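Local coordinates for protein DegT/DnrJ/EryC1/StrS aminotransferase (Brucella abortus 2308, PDB 4QGR) that binds pyridoxal 5'-phosphate and probably acts as an aminotransferase, using this cofactor to move amino groups between substrates, at residues 144-149 and 171-176. Sequence-based numbering, arbitrary orientation.
Sequences VDLFGL and AAQSIG. With PLP (pyridoxal-5'-phosphate), chain E.
The backbones of G148 and S174 close to 3.8 Å between CA atoms, where two loops that follow the parallel strands 137-141 and 166-170 meet at the cofactor site of a fold type I PLP enzyme. Residues 171-174 form a type I beta turn, and at this meeting point the CA of G148 rests 3.2 Å from the carbonyl O of Q173. Q173 illustrates how a second loop can orient a cofactor-binding amide. Its side chain, extended beyond CG (chi2 177°), runs alongside those of L146 and F147, and the oxygen and nitrogen of its amide go to different partners. OE1 accepts a hydrogen bond from F147 N, 2.7 Å away, a bent bond whose donor lies above the carbonyl plane. That bond fixes which way the amide is flipped, leaving NE2 to donate to PLP O3 at 2.8 Å in a nearly straight bond (165°); NE2 is also hydrogen-bonded to Y323 OH. A172 CB sits over one face of the pyridine ring, 3.2 Å from PLP C2, while V144 CG1 approaches the cofactor methyl C2A. A water between the loops donates to D145 O and accepts from Q173 N. At S174, last in the turn, the contact passes to D145: OD1 is held by Y153 and the N-H of A151, whereas the anti lone pair of OD2 receives the hydroxyl OG of S174 at 2.9 Å.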
loop_
_atom_site.group_PDB
_atom_site.type_symbol
_atom_site.label_atom_id
_atom_site.label_comp_id
_atom_site.label_asym_id
_atom_site.label_seq_id
_atom_site.Cartn_x
_atom_site.Cartn_y
_atom_site.Cartn_z
ATOM N N VAL A 144 -5.723 -20.848 1.685
ATOM C CA VAL A 144 -5.121 -20.330 0.448
ATOM C C VAL A 144 -5.483 -21.225 -0.707
ATOM O O VAL A 144 -5.461 -22.452 -0.579
ATOM C CB VAL A 144 -3.585 -20.248 0.579
ATOM C CG1 VAL A 144 -2.965 -19.743 -0.698
ATOM C CG2 VAL A 144 -3.211 -19.354 1.769
ATOM N N ASP A 145 -5.822 -20.616 -1.835
ATOM C CA ASP A 145 -6.033 -21.378 -3.032
ATOM C C ASP A 145 -4.687 -21.502 -3.725
ATOM O O ASP A 145 -4.388 -20.747 -4.621
ATOM C CB ASP A 145 -7.010 -20.674 -3.949
ATOM C CG ASP A 145 -8.349 -20.422 -3.304
ATOM O OD1 ASP A 145 -8.800 -21.261 -2.479
ATOM O OD2 ASP A 145 -8.973 -19.373 -3.632
ATOM N N LEU A 146 -3.828 -22.424 -3.280
ATOM C CA LEU A 146 -2.427 -22.361 -3.690
ATOM C C LEU A 146 -2.278 -22.732 -5.151
ATOM O O LEU A 146 -2.852 -23.686 -5.599
ATOM C CB LEU A 146 -1.519 -23.238 -2.808
ATOM C CG LEU A 146 -0.033 -22.877 -2.844
ATOM C CD1 LEU A 146 0.212 -21.477 -2.281
ATOM C CD2 LEU A 146 0.837 -23.860 -2.078
ATOM N N PHE A 147 -1.482 -21.975 -5.878
ATOM C CA PHE A 147 -1.171 -22.217 -7.317
ATOM C C PHE A 147 -2.371 -22.112 -8.231
ATOM O O PHE A 147 -2.291 -22.466 -9.406
ATOM C CB PHE A 147 -0.431 -23.565 -7.563
ATOM C CG PHE A 147 0.832 -23.742 -6.726
ATOM C CD1 PHE A 147 1.686 -22.676 -6.446
ATOM C CD2 PHE A 147 1.140 -24.969 -6.206
ATOM C CE1 PHE A 147 2.845 -22.861 -5.691
ATOM C CE2 PHE A 147 2.328 -25.157 -5.445
ATOM C CZ PHE A 147 3.183 -24.096 -5.197
ATOM N N GLY A 148 -3.473 -21.621 -7.677
ATOM C CA GLY A 148 -4.724 -21.448 -8.467
ATOM C C GLY A 148 -5.818 -22.416 -8.206
ATOM O O GLY A 148 -6.937 -22.262 -8.751
ATOM N N LEU A 149 -5.558 -23.404 -7.334
ATOM C CA LEU A 149 -6.483 -24.493 -7.075
ATOM C C LEU A 149 -7.301 -24.198 -5.819
ATOM O O LEU A 149 -6.712 -23.943 -4.766
ATOM C CB LEU A 149 -5.692 -25.773 -6.850
ATOM C CG LEU A 149 -6.483 -27.081 -6.575
ATOM C CD1 LEU A 149 -7.317 -27.405 -7.782
ATOM C CD2 LEU A 149 -5.509 -28.207 -6.215
ATOM N N ALA A 171 -7.253 -15.747 -2.278
ATOM C CA ALA A 171 -7.363 -16.046 -3.697
ATOM C C ALA A 171 -6.326 -15.207 -4.493
ATOM O O ALA A 171 -6.528 -14.902 -5.688
ATOM C CB ALA A 171 -8.778 -15.761 -4.160
ATOM N N ALA A 172 -5.185 -14.892 -3.866
ATOM C CA ALA A 172 -4.101 -14.187 -4.541
ATOM C C ALA A 172 -3.780 -14.874 -5.846
ATOM O O ALA A 172 -3.448 -14.201 -6.835
ATOM C CB ALA A 172 -2.853 -14.147 -3.677
ATOM N N GLN A 173 -3.828 -16.195 -5.869
ATOM C CA GLN A 173 -3.299 -16.932 -7.007
ATOM C C GLN A 173 -4.372 -17.563 -7.830
ATOM O O GLN A 173 -4.057 -18.323 -8.759
ATOM C CB GLN A 173 -2.334 -18.021 -6.519
ATOM C CG GLN A 173 -1.057 -17.468 -5.908
ATOM C CD GLN A 173 -0.116 -18.541 -5.360
ATOM O OE1 GLN A 173 -0.042 -19.672 -5.856
ATOM N NE2 GLN A 173 0.626 -18.175 -4.348
ATOM N N SER A 174 -5.649 -17.302 -7.526
ATOM C CA SER A 174 -6.691 -18.160 -8.103
ATOM C C SER A 174 -7.812 -17.436 -8.852
ATOM O O SER A 174 -8.844 -18.027 -9.098
ATOM C CB SER A 174 -7.319 -19.004 -7.012
ATOM O OG SER A 174 -7.862 -18.188 -6.005
ATOM N N ILE A 175 -7.628 -16.179 -9.241
ATOM C CA ILE A 175 -8.682 -15.517 -10.061
ATOM C C ILE A 175 -8.770 -16.185 -11.442
ATOM O O ILE A 175 -7.766 -16.312 -12.142
ATOM C CB ILE A 175 -8.516 -13.980 -10.103
ATOM C CG1 ILE A 175 -8.610 -13.399 -8.693
ATOM C CG2 ILE A 175 -9.574 -13.341 -11.018
ATOM C CD1 ILE A 175 -9.877 -13.709 -7.942
ATOM N N GLY A 176 -9.968 -16.671 -11.801
ATOM C CA GLY A 176 -10.158 -17.502 -12.979
ATOM C C GLY A 176 -10.417 -18.923 -12.639
ATOM O O GLY A 176 -10.981 -19.656 -13.461
HETATM N N1 PLP E . -1.235 -14.363 -0.734
HETATM C C2 PLP E . -0.660 -15.231 -1.587
HETATM C C2A PLP E . -1.028 -16.695 -1.598
HETATM C C3 PLP E . 0.294 -14.695 -2.597
HETATM O O3 PLP E . 0.825 -15.537 -3.476
HETATM C C4 PLP E . 0.675 -13.260 -2.514
HETATM C C4A PLP E . 1.543 -12.501 -3.441
HETATM O O4A PLP E . 1.543 -12.695 -4.640
HETATM C C5 PLP E . -0.025 -12.438 -1.518
HETATM C C6 PLP E . -0.954 -13.051 -0.673
HETATM C C5A PLP E . 0.280 -10.962 -1.383
HETATM O O4P PLP E . -0.139 -10.214 -2.533
HETATM P P PLP E . 0.667 -8.899 -2.987
HETATM O O1P PLP E . -0.222 -8.158 -3.983
HETATM O O2P PLP E . 1.031 -8.122 -1.748
HETATM O O3P PLP E . 1.886 -9.518 -3.690
HETATM O O HOH W 1 -4.235 -18.033 -3.803
#